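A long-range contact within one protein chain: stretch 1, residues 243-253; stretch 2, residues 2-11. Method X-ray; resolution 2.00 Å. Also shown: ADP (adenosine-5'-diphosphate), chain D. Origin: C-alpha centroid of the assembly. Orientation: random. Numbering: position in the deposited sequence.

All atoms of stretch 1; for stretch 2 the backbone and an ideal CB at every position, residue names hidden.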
# COMPACT_ATOMS: atom_id res chain seq x y z
N ALA A 243 -4.49 3.29 2.70
CA ALA A 243 -5.67 4.01 2.27
C ALA A 243 -6.93 3.23 2.59
O ALA A 243 -7.91 3.79 3.11
CB ALA A 243 -5.62 4.39 0.80
N ILE A 244 -6.91 1.91 2.32
CA ILE A 244 -8.13 1.11 2.63
C ILE A 244 -8.36 1.02 4.13
O ILE A 244 -9.46 1.06 4.66
CB ILE A 244 -7.97 -0.30 1.98
CG1 ILE A 244 -7.93 -0.16 0.46
CG2 ILE A 244 -9.12 -1.19 2.47
CD1 ILE A 244 -7.34 -1.36 -0.32
N ASP A 245 -7.30 0.91 4.92
CA ASP A 245 -7.40 0.87 6.37
C ASP A 245 -8.03 2.18 6.88
O ASP A 245 -8.95 2.15 7.69
CB ASP A 245 -5.98 0.65 6.90
CG ASP A 245 -5.74 0.51 8.37
OD1 ASP A 245 -6.65 0.32 9.18
OD2 ASP A 245 -4.59 0.57 8.85
N ILE A 246 -7.63 3.33 6.28
CA ILE A 246 -8.23 4.59 6.73
C ILE A 246 -9.69 4.66 6.36
O ILE A 246 -10.49 5.16 7.16
CB ILE A 246 -7.43 5.81 6.17
CG1 ILE A 246 -6.09 5.88 6.91
CG2 ILE A 246 -8.29 7.06 6.33
CD1 ILE A 246 -5.07 6.79 6.16
N LEU A 247 -10.09 4.26 5.14
CA LEU A 247 -11.48 4.26 4.75
C LEU A 247 -12.35 3.43 5.72
O LEU A 247 -13.40 3.88 6.23
CB LEU A 247 -11.67 3.73 3.32
CG LEU A 247 -13.08 3.55 2.78
CD1 LEU A 247 -13.92 4.84 2.88
CD2 LEU A 247 -13.09 3.14 1.30
N TYR A 248 -11.85 2.24 6.02
CA TYR A 248 -12.64 1.32 6.89
C TYR A 248 -12.76 1.86 8.31
O TYR A 248 -13.82 1.89 8.94
CB TYR A 248 -11.92 -0.04 6.90
CG TYR A 248 -12.59 -1.10 7.75
CD1 TYR A 248 -13.93 -1.42 7.54
CD2 TYR A 248 -11.89 -1.78 8.73
CE1 TYR A 248 -14.57 -2.38 8.30
CE2 TYR A 248 -12.52 -2.75 9.50
CZ TYR A 248 -13.86 -3.04 9.27
OH TYR A 248 -14.48 -4.01 10.04
N ARG A 249 -11.65 2.31 8.91
CA ARG A 249 -11.67 2.98 10.20
C ARG A 249 -12.58 4.21 10.23
O ARG A 249 -13.29 4.38 11.23
CB ARG A 249 -10.27 3.48 10.63
CG ARG A 249 -9.43 2.34 11.20
CD ARG A 249 -7.96 2.68 11.16
NE ARG A 249 -7.00 1.67 11.53
CZ ARG A 249 -6.66 1.31 12.75
NH1 ARG A 249 -5.77 0.37 12.93
NH2 ARG A 249 -7.23 1.90 13.81
N SER A 250 -12.72 4.92 9.12
CA SER A 250 -13.54 6.12 9.08
C SER A 250 -15.00 5.70 9.01
O SER A 250 -15.85 6.40 9.55
CB SER A 250 -13.19 7.03 7.89
OG SER A 250 -11.80 7.43 7.98
N ALA A 251 -15.30 4.72 8.16
CA ALA A 251 -16.70 4.23 8.09
C ALA A 251 -17.15 3.76 9.46
O ALA A 251 -18.28 4.08 9.87
CB ALA A 251 -16.84 3.09 7.08
N TYR A 252 -16.29 3.05 10.17
CA TYR A 252 -16.67 2.53 11.47
C TYR A 252 -16.79 3.65 12.49
O TYR A 252 -17.72 3.62 13.30
CB TYR A 252 -15.72 1.44 11.99
CG TYR A 252 -16.08 0.92 13.35
CD1 TYR A 252 -17.15 0.03 13.50
CD2 TYR A 252 -15.38 1.31 14.49
CE1 TYR A 252 -17.51 -0.46 14.75
CE2 TYR A 252 -15.72 0.83 15.74
CZ TYR A 252 -16.79 -0.06 15.85
OH TYR A 252 -17.12 -0.52 17.10
N ALA A 253 -15.80 4.56 12.52
CA ALA A 253 -15.96 5.74 13.39
C ALA A 253 -17.28 6.40 13.11
O ALA A 253 -18.06 6.66 14.04
CB ALA A 253 -14.75 6.68 13.17
N UNK A 2 -26.71 0.71 8.84
CA UNK A 2 -25.23 0.67 9.00
C UNK A 2 -24.50 1.23 7.78
O UNK A 2 -24.91 1.05 6.62
CB UNK A 2 -24.76 -0.77 9.25
N UNK A 3 -23.34 1.84 8.04
CA UNK A 3 -22.50 2.29 6.92
C UNK A 3 -21.73 1.13 6.29
O UNK A 3 -21.62 1.03 5.06
CB UNK A 3 -21.52 3.36 7.39
N UNK A 4 -21.10 0.37 7.15
CA UNK A 4 -20.33 -0.81 6.77
C UNK A 4 -21.31 -1.98 6.50
O UNK A 4 -22.01 -2.39 7.42
CB UNK A 4 -19.32 -1.17 7.86
N UNK A 5 -21.49 -2.33 5.24
CA UNK A 5 -22.43 -3.43 4.92
C UNK A 5 -21.67 -4.73 4.71
O UNK A 5 -22.25 -5.79 4.95
CB UNK A 5 -23.25 -3.10 3.67
N UNK A 6 -20.47 -4.67 4.13
CA UNK A 6 -19.67 -5.90 4.04
C UNK A 6 -18.27 -5.66 4.51
O UNK A 6 -17.47 -5.32 3.64
CB UNK A 6 -19.65 -6.44 2.61
N UNK A 7 -17.90 -5.88 5.77
CA UNK A 7 -16.57 -5.67 6.27
C UNK A 7 -15.49 -6.58 5.71
O UNK A 7 -14.32 -6.17 5.74
CB UNK A 7 -16.60 -5.82 7.79
N UNK A 8 -15.82 -7.73 5.08
CA UNK A 8 -14.77 -8.60 4.55
C UNK A 8 -14.05 -7.89 3.41
O UNK A 8 -12.88 -8.16 3.10
CB UNK A 8 -15.35 -9.93 4.07
N UNK A 9 -14.70 -6.97 2.74
CA UNK A 9 -14.15 -6.15 1.66
C UNK A 9 -12.99 -5.26 2.14
O UNK A 9 -12.05 -4.99 1.38
CB UNK A 9 -15.25 -5.28 1.06
N UNK A 10 -12.82 -5.09 3.44
CA UNK A 10 -11.75 -4.33 4.06
C UNK A 10 -10.68 -5.18 4.68
O UNK A 10 -9.68 -4.67 5.19
CB UNK A 10 -12.33 -3.40 5.13
N UNK A 11 -10.82 -6.53 4.60
CA UNK A 11 -9.72 -7.28 5.25
C UNK A 11 -8.58 -7.46 4.26
O UNK A 11 -8.75 -7.48 3.04
CB UNK A 11 -10.20 -8.64 5.76
PB ADP D . 1.82 -5.47 -1.29
O1B ADP D . 2.22 -6.94 -1.28
O2B ADP D . 2.32 -4.75 -2.41
O3B ADP D . 2.40 -5.00 -0.04
PA ADP D . -1.00 -5.78 -1.31
O1A ADP D . -1.09 -6.72 -2.44
O2A ADP D . -1.23 -6.45 -0.03
O3A ADP D . 0.34 -5.03 -1.33
O5' ADP D . -2.16 -4.62 -1.42
C5' ADP D . -2.39 -3.88 -0.23
C4' ADP D . -3.92 -3.74 -0.11
O4' ADP D . -4.38 -3.01 -1.22
C3' ADP D . -4.69 -5.05 -0.13
O3' ADP D . -5.87 -4.89 0.64
C2' ADP D . -4.93 -5.18 -1.60
O2' ADP D . -6.04 -6.03 -1.90
C1' ADP D . -5.28 -3.74 -1.97
N9 ADP D . -4.91 -3.53 -3.32
C8 ADP D . -3.64 -3.27 -3.77
N7 ADP D . -3.58 -2.86 -5.00
C5 ADP D . -4.91 -2.86 -5.39
C6 ADP D . -5.52 -2.55 -6.61
N6 ADP D . -4.81 -2.19 -7.67
N1 ADP D . -6.85 -2.67 -6.70
C2 ADP D . -7.53 -3.07 -5.64
N3 ADP D . -7.08 -3.40 -4.43
C4 ADP D . -5.73 -3.27 -4.38

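Stretch 1 is a helix whose side toward the second stretch carries Ile244, Tyr248 and Ala251, with Leu247 beside them. It is a largely apolar strip that also bears the phenol oxygen of Tyr248.

Position 2 has nothing of the helix within 5.5 Å of its ideal CB, so stretch 1 sets no demand and almost any residue would serve. It is Ala2, which makes no contact.

Position 3 points its CA-to-CB bond toward the helix, and its ideal CB lies 4.1 Å from Ala251 O. The methyl of Ala251 offers a small apolar surface; a medium-sized aliphatic such as valine, isoleucine or leucine would suit. The residue is Ile3, in the m, t rotamer, whose CG2 packs 3.7 Å from Ala251 CB.

Position 4 also points toward the helix, its ideal CB 4.9 Å from Tyr248 CE1 and 5.0 Å from Ala251 CB. The space between an aromatic ring and a methyl is apolar and modest in depth, so valine, isoleucine, leucine or perhaps threonine could occupy it. Val4 fills it: Val4 CG2 lies 3.6 Å from Ala251 CB and is also within 4.4 Å of Tyr248 CE1; CG1 comes slightly nearer, 4.1 Å from Tyr248 CE1, near the plane of the ring at its edge. One short side chain thus touches successive turns of the helix.

Positions 5 and 6 are out of reach, and the helix does not choose between residue types. They are Val5 and Asp6; the latter accepts hydrogen bonds at OD1 from position 8, which link position 6 to the 3-10 segment.

Position 7, with phi/psi of -67/-17°, begins that segment. Its CA-to-CB bond runs sideways, yet the ideal CB is 3.6 Å from Tyr248 OH. A small or polar residue would be compatible, such as serine, asparagine or aspartate. In Asp7 the CB sits 3.5 Å from Tyr248 OH, but no hydrogen bond joins the two residues.

Position 8 points away and is free as far as the helix is concerned. Ser8 uses its OG to donate to Asp6 OD1 at 2.9 Å, a local bond for which a short hydroxyl is well suited; Ser8 N also donates to Asp6 OD1, at 3.3 Å.

Position 9 points sideways, with no atom of the helix near its ideal CB. Stretch 1 sets no demand here, so many residues would fit. Val9 makes no contact within 4.5 Å.

Position 10 points toward the helix, its ideal CB only 3.5 Å from Tyr248 CG and 4.7 Å from Ile244 CG2. A large apolar side chain, leucine, methionine or an aromatic, could extend along this surface. Phe10 places its CB over the Tyr248 face, 3.7 Å from the ring centroid, a CH-pi contact. The two rings are nearly parallel, 15° apart, but slid so that they barely overlap. Beyond, Phe10 CD2 meets Ile244 CG2 at 3.8 Å and CE2 meets Leu247 CD2 at 4.0 Å.

Position 11 points away, and nothing of the helix lies within 5.5 Å of its ideal CB, so the choice is open. Ser11 OG instead donates to Ser8 O at 3.0 Å.

Stretch 2, residues 2-11: AIVVDDSVFS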
# COMPACT_ATOMS: atom_id res chain seq x y z
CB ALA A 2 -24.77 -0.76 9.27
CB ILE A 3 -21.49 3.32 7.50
CG1 ILE A 3 -22.31 4.56 7.91
CG2 ILE A 3 -20.43 3.60 6.43
CD1 ILE A 3 -21.50 5.72 8.46
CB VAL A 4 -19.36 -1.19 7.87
CG1 VAL A 4 -18.56 -2.44 7.53
CG2 VAL A 4 -18.31 -0.06 8.10
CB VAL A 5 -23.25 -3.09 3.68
CG1 VAL A 5 -24.05 -4.31 3.24
CG2 VAL A 5 -24.18 -1.92 4.03
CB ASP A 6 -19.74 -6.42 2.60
CG ASP A 6 -19.06 -7.75 2.37
OD1 ASP A 6 -18.54 -8.32 3.35
OD2 ASP A 6 -19.06 -8.22 1.22
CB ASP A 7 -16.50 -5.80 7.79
CG ASP A 7 -16.64 -7.19 8.36
OD1 ASP A 7 -15.73 -8.01 8.48
OD2 ASP A 7 -17.74 -7.57 8.76
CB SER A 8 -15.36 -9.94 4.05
OG SER A 8 -16.09 -9.69 2.85
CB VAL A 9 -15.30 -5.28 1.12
CG1 VAL A 9 -14.83 -4.11 0.28
CG2 VAL A 9 -16.28 -6.15 0.36
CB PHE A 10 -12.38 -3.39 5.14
CG PHE A 10 -13.28 -2.45 4.38
CD1 PHE A 10 -14.65 -2.66 4.32
CD2 PHE A 10 -12.73 -1.35 3.73
CE1 PHE A 10 -15.46 -1.81 3.62
CE2 PHE A 10 -13.56 -0.48 3.02
CZ PHE A 10 -14.92 -0.71 2.97
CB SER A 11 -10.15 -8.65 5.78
OG SER A 11 -10.61 -9.34 4.64
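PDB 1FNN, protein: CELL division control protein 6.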